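Local structure of glutathione S-transferase (Legionella pneumophila subsp. pneumophila str. Philadelphia 1, 3NIV) at residues Cys14-Ile19 with Gln68-Ile73; Arg18-Leu23 with Ala167-Ile172. The protein probably acts as a zeta-class glutathione S-transferase with glutathione-dependent maleylacetoacetate isomerase activity. One frame throughout, in Å; residues are numbered along the deposited sequence.

Contact 1 of 2, residues Cys14-Ile19 with Gln68-Ile73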
ATOM      1  N   CYS A  14       2.476   5.089  12.085  1.00 26.59           N
ATOM      2  CA  CYS A  14       3.444   4.941  13.172  1.00 28.61           C
ATOM      3  C   CYS A  14       3.009   3.908  14.201  1.00 29.06           C
ATOM      4  O   CYS A  14       3.831   3.263  14.843  1.00 29.35           O
ATOM      5  CB  CYS A  14       3.686   6.271  13.877  1.00 30.96           C
ATOM      6  SG  CYS A  14       4.775   7.407  13.002  1.00 35.45           S
ATOM      7  N   TYR A  15       1.705   3.774  14.370  1.00 29.42           N
ATOM      8  CA  TYR A  15       1.151   2.797  15.302  1.00 29.55           C
ATOM      9  C   TYR A  15       1.500   1.389  14.799  1.00 26.93           C
ATOM     10  O   TYR A  15       2.012   0.564  15.546  1.00 28.29           O
ATOM     11  CB  TYR A  15      -0.360   3.041  15.421  1.00 27.59           C
ATOM     12  CG  TYR A  15      -1.101   2.337  16.544  1.00 31.73           C
ATOM     13  CD1 TYR A  15      -0.433   1.653  17.554  1.00 27.58           C
ATOM     14  CD2 TYR A  15      -2.489   2.389  16.600  1.00 29.24           C
ATOM     15  CE1 TYR A  15      -1.128   1.026  18.559  1.00 27.55           C
ATOM     16  CE2 TYR A  15      -3.184   1.768  17.599  1.00 33.08           C
ATOM     17  CZ  TYR A  15      -2.506   1.090  18.583  1.00 30.30           C
ATOM     18  OH  TYR A  15      -3.241   0.480  19.577  1.00 29.11           O
ATOM     19  N   ARG A  16       1.276   1.132  13.516  1.00 28.75           N
ATOM     20  CA  ARG A  16       1.681  -0.147  12.920  1.00 30.03           C
ATOM     21  C   ARG A  16       3.134  -0.475  13.213  1.00 29.08           C
ATOM     22  O   ARG A  16       3.459  -1.557  13.702  1.00 29.29           O
ATOM     23  CB  ARG A  16       1.545  -0.104  11.407  1.00 28.13           C
ATOM     24  CG  ARG A  16       0.194   0.259  10.914  1.00 27.68           C
ATOM     25  CD  ARG A  16       0.287   0.614   9.449  1.00 24.42           C
ATOM     26  NE  ARG A  16      -0.994   1.121   8.993  1.00 29.46           N
ATOM     27  CZ  ARG A  16      -1.187   1.670   7.808  1.00 26.40           C
ATOM     28  NH1 ARG A  16      -0.167   1.773   6.973  1.00 25.69           N
ATOM     29  NH2 ARG A  16      -2.393   2.110   7.468  1.00 24.75           N
ATOM     30  N   VAL A  17       4.016   0.454  12.873  1.00 26.24           N
ATOM     31  CA  VAL A  17       5.424   0.230  13.107  1.00 27.04           C
ATOM     32  C   VAL A  17       5.694  -0.079  14.569  1.00 26.86           C
ATOM     33  O   VAL A  17       6.411  -1.015  14.876  1.00 31.18           O
ATOM     34  CB  VAL A  17       6.279   1.411  12.659  1.00 26.56           C
ATOM     35  CG1 VAL A  17       7.746   1.096  12.889  1.00 26.59           C
ATOM     36  CG2 VAL A  17       6.035   1.698  11.193  1.00 28.06           C
ATOM     37  N   ARG A  18       5.112   0.700  15.472  1.00 30.32           N
ATOM     38  CA  ARG A  18       5.339   0.481  16.899  1.00 31.04           C
ATOM     39  C   ARG A  18       4.949  -0.924  17.346  1.00 31.12           C
ATOM     40  O   ARG A  18       5.715  -1.573  18.059  1.00 32.40           O
ATOM     41  CB  ARG A  18       4.677   1.565  17.755  1.00 31.81           C
ATOM     42  CG  ARG A  18       5.385   2.923  17.643  1.00 33.81           C
ATOM     43  CD  ARG A  18       4.939   3.900  18.715  1.00 30.56           C
ATOM     44  NE  ARG A  18       3.488   3.950  18.820  1.00 30.96           N
ATOM     45  CZ  ARG A  18       2.721   4.835  18.194  1.00 33.34           C
ATOM     46  NH1 ARG A  18       3.268   5.764  17.418  1.00 31.70           N
ATOM     47  NH2 ARG A  18       1.402   4.801  18.361  1.00 34.36           N
ATOM     48  N   ILE A  19       3.784  -1.403  16.908  1.00 30.41           N
ATOM     49  CA  ILE A  19       3.373  -2.787  17.172  1.00 30.32           C
ATOM     50  C   ILE A  19       4.368  -3.814  16.608  1.00 32.92           C
ATOM     51  O   ILE A  19       4.789  -4.742  17.301  1.00 32.87           O
ATOM     52  CB  ILE A  19       1.992  -3.105  16.563  1.00 29.51           C
ATOM     53  CG1 ILE A  19       0.974  -2.010  16.908  1.00 26.12           C
ATOM     54  CG2 ILE A  19       1.534  -4.511  16.989  1.00 29.93           C
ATOM     55  CD1 ILE A  19      -0.467  -2.373  16.613  1.00 23.37           C
ATOM     56  N   GLN A  68       7.853   4.638   4.740  1.00 30.35           N
ATOM     57  CA  GLN A  68       6.734   3.780   4.368  1.00 28.35           C
ATOM     58  C   GLN A  68       6.591   2.608   5.326  1.00 29.92           C
ATOM     59  O   GLN A  68       7.390   1.671   5.310  1.00 32.25           O
ATOM     60  CB  GLN A  68       6.833   3.302   2.921  1.00 25.34           C
ATOM     61  CG  GLN A  68       6.691   4.410   1.890  1.00 30.53           C
ATOM     62  CD  GLN A  68       5.293   5.021   1.855  1.00 30.17           C
ATOM     63  OE1 GLN A  68       4.308   4.373   2.201  1.00 29.90           O
ATOM     64  NE2 GLN A  68       5.205   6.270   1.418  1.00 29.80           N
ATOM     65  N   SER A  69       5.551   2.669   6.146  1.00 28.91           N
ATOM     66  CA  SER A  69       5.329   1.696   7.211  1.00 26.68           C
ATOM     67  C   SER A  69       5.349   0.242   6.742  1.00 26.57           C
ATOM     68  O   SER A  69       5.953  -0.604   7.401  1.00 29.90           O
ATOM     69  CB  SER A  69       4.037   2.018   7.981  1.00 25.43           C
ATOM     70  OG  SER A  69       2.906   2.053   7.124  1.00 24.03           O
HETATM   71  N   MSE A  70       4.703  -0.056   5.620  1.00 24.91           N
HETATM   72  CA  MSE A  70       4.732  -1.422   5.088  1.00 28.57           C
HETATM   73  C   MSE A  70       6.147  -1.837   4.672  1.00 29.89           C
HETATM   74  O   MSE A  70       6.572  -2.963   4.922  1.00 29.00           O
HETATM   75  CB  MSE A  70       3.758  -1.584   3.925  1.00 26.83           C
HETATM   76  CG  MSE A  70       2.348  -1.166   4.268  1.00 29.49           C
HETATM   77 SE   MSE A  70       1.673  -2.047   5.891  1.00 55.07          SE
HETATM   78  CE  MSE A  70       1.313  -3.819   5.134  1.00 34.02           C
ATOM     79  N   ALA A  71       6.875  -0.908   4.060  1.00 26.67           N
ATOM     80  CA  ALA A  71       8.263  -1.141   3.691  1.00 28.53           C
ATOM     81  C   ALA A  71       9.131  -1.319   4.920  1.00 28.21           C
ATOM     82  O   ALA A  71       9.977  -2.197   4.959  1.00 27.91           O
ATOM     83  CB  ALA A  71       8.799   0.000   2.828  1.00 25.91           C
ATOM     84  N   ILE A  72       8.926  -0.467   5.917  1.00 29.34           N
ATOM     85  CA  ILE A  72       9.663  -0.556   7.177  1.00 28.36           C
ATOM     86  C   ILE A  72       9.468  -1.923   7.828  1.00 29.06           C
ATOM     87  O   ILE A  72      10.417  -2.558   8.306  1.00 28.57           O
ATOM     88  CB  ILE A  72       9.213   0.542   8.156  1.00 30.21           C
ATOM     89  CG1 ILE A  72       9.829   1.890   7.741  1.00 31.90           C
ATOM     90  CG2 ILE A  72       9.548   0.146   9.598  1.00 28.54           C
ATOM     91  CD1 ILE A  72       9.344   3.088   8.523  1.00 30.29           C
ATOM     92  N   ILE A  73       8.229  -2.383   7.823  1.00 26.27           N
ATOM     93  CA  ILE A  73       7.900  -3.629   8.491  1.00 30.93           C
ATOM     94  C   ILE A  73       8.547  -4.821   7.785  1.00 33.25           C
ATOM     95  O   ILE A  73       9.098  -5.714   8.431  1.00 33.24           O
ATOM     96  CB  ILE A  73       6.369  -3.785   8.626  1.00 27.19           C
ATOM     97  CG1 ILE A  73       5.855  -2.852   9.733  1.00 29.45           C
ATOM     98  CG2 ILE A  73       6.004  -5.219   8.902  1.00 26.26           C
ATOM     99  CD1 ILE A  73       4.378  -2.551   9.666  1.00 28.58           C
TER
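Ser69 OG accepts a hydrogen bond from Arg16 NH1 at 3.1 Å, the one polar bond between Cys14-Ile19 and Gln68-Ile73. It is bent, with an N-H...O angle of 139°, and the oxygen lies near the guanidinium edge but tilted 19° out of its plane. The arginine gets there with an extended chain: CG stands anti to the carbonyl carbon, beside the backbone N, and the run from CG to NE then carries the guanidinium across to the first turn of helix 69-79. Met70, a selenomethionine, places SE 4.4 Å from Arg16 NH1, obliquely to the guanidinium.

The rest of the contact is apolar. Val17 reaches over with both methyls: CG2 rests on Ser69 CB at 3.8 Å, while CG1 meets Ile72 CG2 at 3.9 Å, the two side chains crossing at about a right angle. Ile73 comes in beside the root of the arginine, its CD1 4.1 Å from Arg16 CB. The two helix segments run nearly parallel, 12° apart in direction and 9.4 Å between axes at their closest approach.

Val17 also packs on Leu5 of strand 5-7, and Arg16 on Val103 and Ala104 of helix 90-106. Both helices of the contact belong to the thioredoxin-like N-terminal domain. Since every touching residue is buried, the arginine brings a probable positive charge into the interior, and within this contact the serine hydroxyl offers it a neutral, dipolar partner.

Contact 2 of 2, residues Arg18-Leu23 with Ala167-Ile172; sequences RIALNL and ADVCLI
Val169 and Ile19 meet through the branches that their first torsions turn toward each other. In Val169, CG1 stands anti to the backbone N (chi1 174°) and CG2 anti to the carbonyl carbon, and the two methyls divide the work: CG1 lies 4.0 Å from Ile19 CB, and CG2 touches Leu23 CD1 at 3.6 Å. Ile19 has CG1 anti to its carbonyl carbon (chi1 -48°), and its chain carries CD1 past the valine side chain to the backbone, 3.8 Å from Val169 O. The same CD1 of Ile19 reaches Ile172 CG2, at 4.2 Å, nearly one turn further along helix 166-180.

Ile19 and Leu23, one turn apart, both run alongside Val169 in the opposite sense. Ala20 adds a looser touch, CB to Val169 CG1 at 4.5 Å. Contact between the segments is wholly apolar in its side chains. Their axes come within 9.8 Å and their directions differ by 141°, nearer antiparallel than parallel.

This is where the N-terminal domain meets the all-helical C-terminal domain of the glutathione transferase fold. Phe204 of helix 202-205 packs on both Ile19 and Ile172, Ala203 of that helix touches Leu23, and Ile194 and Cys198 of helix 189-198 lie against Asp168. On the N-terminal side, Leu76 of helix 69-79 borders Leu21, while Asp7 of strand 5-7 forms a salt bridge with Arg18.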
ATOM      1  N   ARG A  18       5.112   0.700  15.472  1.00 30.32           N
ATOM      2  CA  ARG A  18       5.339   0.481  16.899  1.00 31.04           C
ATOM      3  C   ARG A  18       4.949  -0.924  17.346  1.00 31.12           C
ATOM      4  O   ARG A  18       5.715  -1.573  18.059  1.00 32.40           O
ATOM      5  CB  ARG A  18       4.677   1.565  17.755  1.00 31.81           C
ATOM      6  CG  ARG A  18       5.385   2.923  17.643  1.00 33.81           C
ATOM      7  CD  ARG A  18       4.939   3.900  18.715  1.00 30.56           C
ATOM      8  NE  ARG A  18       3.488   3.950  18.820  1.00 30.96           N
ATOM      9  CZ  ARG A  18       2.721   4.835  18.194  1.00 33.34           C
ATOM     10  NH1 ARG A  18       3.268   5.764  17.418  1.00 31.70           N
ATOM     11  NH2 ARG A  18       1.402   4.801  18.361  1.00 34.36           N
ATOM     12  N   ILE A  19       3.784  -1.403  16.908  1.00 30.41           N
ATOM     13  CA  ILE A  19       3.373  -2.787  17.172  1.00 30.32           C
ATOM     14  C   ILE A  19       4.368  -3.814  16.608  1.00 32.92           C
ATOM     15  O   ILE A  19       4.789  -4.742  17.301  1.00 32.87           O
ATOM     16  CB  ILE A  19       1.992  -3.105  16.563  1.00 29.51           C
ATOM     17  CG1 ILE A  19       0.974  -2.010  16.908  1.00 26.12           C
ATOM     18  CG2 ILE A  19       1.534  -4.511  16.989  1.00 29.93           C
ATOM     19  CD1 ILE A  19      -0.467  -2.373  16.613  1.00 23.37           C
ATOM     20  N   ALA A  20       4.721  -3.649  15.337  1.00 31.75           N
ATOM     21  CA  ALA A  20       5.641  -4.562  14.677  1.00 32.72           C
ATOM     22  C   ALA A  20       6.945  -4.683  15.453  1.00 34.71           C
ATOM     23  O   ALA A  20       7.485  -5.779  15.605  1.00 34.13           O
ATOM     24  CB  ALA A  20       5.913  -4.105  13.258  1.00 27.36           C
ATOM     25  N   LEU A  21       7.456  -3.552  15.928  1.00 29.96           N
ATOM     26  CA  LEU A  21       8.724  -3.556  16.645  1.00 32.89           C
ATOM     27  C   LEU A  21       8.622  -4.315  17.966  1.00 34.54           C
ATOM     28  O   LEU A  21       9.576  -4.961  18.399  1.00 39.67           O
ATOM     29  CB  LEU A  21       9.233  -2.126  16.865  1.00 32.34           C
ATOM     30  CG  LEU A  21       9.832  -1.447  15.627  1.00 35.99           C
ATOM     31  CD1 LEU A  21      10.054   0.056  15.821  1.00 33.11           C
ATOM     32  CD2 LEU A  21      11.128  -2.127  15.227  1.00 32.21           C
ATOM     33  N   ASN A  22       7.460  -4.246  18.599  1.00 32.35           N
ATOM     34  CA  ASN A  22       7.261  -4.932  19.862  1.00 36.44           C
ATOM     35  C   ASN A  22       7.104  -6.424  19.640  1.00 38.68           C
ATOM     36  O   ASN A  22       7.825  -7.219  20.227  1.00 43.75           O
ATOM     37  CB  ASN A  22       6.040  -4.382  20.599  1.00 33.85           C
ATOM     38  CG  ASN A  22       6.219  -2.940  21.040  1.00 36.00           C
ATOM     39  OD1 ASN A  22       5.247  -2.264  21.391  1.00 38.03           O
ATOM     40  ND2 ASN A  22       7.458  -2.461  21.023  1.00 31.53           N
ATOM     41  N   LEU A  23       6.154  -6.792  18.789  1.00 37.10           N
ATOM     42  CA  LEU A  23       5.861  -8.191  18.518  1.00 39.32           C
ATOM     43  C   LEU A  23       7.115  -9.039  18.310  1.00 43.05           C
ATOM     44  O   LEU A  23       7.246 -10.125  18.886  1.00 49.66           O
ATOM     45  CB  LEU A  23       4.948  -8.304  17.306  1.00 37.54           C
ATOM     46  CG  LEU A  23       3.501  -7.997  17.623  1.00 30.87           C
ATOM     47  CD1 LEU A  23       2.625  -8.200  16.408  1.00 28.13           C
ATOM     48  CD2 LEU A  23       3.079  -8.912  18.744  1.00 36.50           C
ATOM     49  N   ALA A 167      -1.558  -8.729   9.245  1.00 25.63           N
ATOM     50  CA  ALA A 167      -2.930  -8.260   9.144  1.00 27.34           C
ATOM     51  C   ALA A 167      -3.435  -7.698  10.477  1.00 31.66           C
ATOM     52  O   ALA A 167      -4.143  -6.687  10.499  1.00 33.69           O
ATOM     53  CB  ALA A 167      -3.840  -9.378   8.673  1.00 28.17           C
ATOM     54  N   ASP A 168      -3.092  -8.350  11.586  1.00 28.35           N
ATOM     55  CA  ASP A 168      -3.536  -7.862  12.892  1.00 30.65           C
ATOM     56  C   ASP A 168      -2.810  -6.550  13.210  1.00 30.04           C
ATOM     57  O   ASP A 168      -3.391  -5.604  13.744  1.00 27.87           O
ATOM     58  CB  ASP A 168      -3.266  -8.902  13.991  1.00 28.57           C
ATOM     59  CG  ASP A 168      -3.907 -10.243  13.698  1.00 30.25           C
ATOM     60  OD1 ASP A 168      -3.177 -11.193  13.326  1.00 32.64           O
ATOM     61  OD2 ASP A 168      -5.145 -10.342  13.826  1.00 29.65           O
ATOM     62  N   VAL A 169      -1.530  -6.506  12.863  1.00 29.55           N
ATOM     63  CA  VAL A 169      -0.727  -5.323  13.089  1.00 28.42           C
ATOM     64  C   VAL A 169      -1.340  -4.103  12.398  1.00 30.76           C
ATOM     65  O   VAL A 169      -1.307  -3.001  12.943  1.00 31.20           O
ATOM     66  CB  VAL A 169       0.709  -5.517  12.595  1.00 28.75           C
ATOM     67  CG1 VAL A 169       1.480  -4.201  12.710  1.00 30.77           C
ATOM     68  CG2 VAL A 169       1.388  -6.625  13.372  1.00 27.01           C
ATOM     69  N   CYS A 170      -1.908  -4.297  11.210  1.00 28.05           N
ATOM     70  CA  CYS A 170      -2.514  -3.184  10.480  1.00 29.67           C
ATOM     71  C   CYS A 170      -3.962  -2.930  10.882  1.00 26.31           C
ATOM     72  O   CYS A 170      -4.461  -1.817  10.749  1.00 25.30           O
ATOM     73  CB  CYS A 170      -2.418  -3.396   8.969  1.00 27.07           C
ATOM     74  SG  CYS A 170      -0.728  -3.383   8.356  1.00 27.50           S
ATOM     75  N   LEU A 171      -4.627  -3.965  11.382  1.00 25.86           N
ATOM     76  CA  LEU A 171      -6.044  -3.878  11.731  1.00 25.30           C
ATOM     77  C   LEU A 171      -6.300  -3.029  12.974  1.00 26.76           C
ATOM     78  O   LEU A 171      -7.188  -2.175  12.983  1.00 24.32           O
ATOM     79  CB  LEU A 171      -6.622  -5.272  11.945  1.00 27.03           C
ATOM     80  CG  LEU A 171      -8.094  -5.313  12.352  1.00 25.42           C
ATOM     81  CD1 LEU A 171      -8.943  -4.569  11.330  1.00 21.73           C
ATOM     82  CD2 LEU A 171      -8.589  -6.754  12.517  1.00 23.54           C
ATOM     83  N   ILE A 172      -5.518  -3.265  14.021  1.00 25.08           N
ATOM     84  CA  ILE A 172      -5.733  -2.571  15.285  1.00 24.76           C
ATOM     85  C   ILE A 172      -5.719  -1.041  15.140  1.00 24.46           C
ATOM     86  O   ILE A 172      -6.654  -0.380  15.563  1.00 23.33           O
ATOM     87  CB  ILE A 172      -4.795  -3.106  16.406  1.00 23.74           C
ATOM     88  CG1 ILE A 172      -5.391  -4.370  17.017  1.00 27.14           C
ATOM     89  CG2 ILE A 172      -4.588  -2.088  17.501  1.00 22.16           C
ATOM     90  CD1 ILE A 172      -5.701  -5.480  16.018  1.00 24.57           C
TER

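Overall arrangement
Helix 12-23 is common to both contacts, whose segments overlap at Arg18 and Ile19 and whose centres are about 8 Å apart. Contact 1 joins it to helix 69-79 within the N-terminal domain; contact 2 joins it to helix 166-180, far later in the chain, in the C-terminal domain. The three helices also meet directly: Met70 SE lies 3.7 Å from Cys170 SG, and Ile73 CG1 packs 3.7 Å from Ala20 CB. The two N-terminal helices lie between the four-stranded sheet and helix 166-180. Gln68, just before helix 69-79, bonds through NE2 to Asp106 OD2 of the second subunit, on which Met70 and Ala71 also pack.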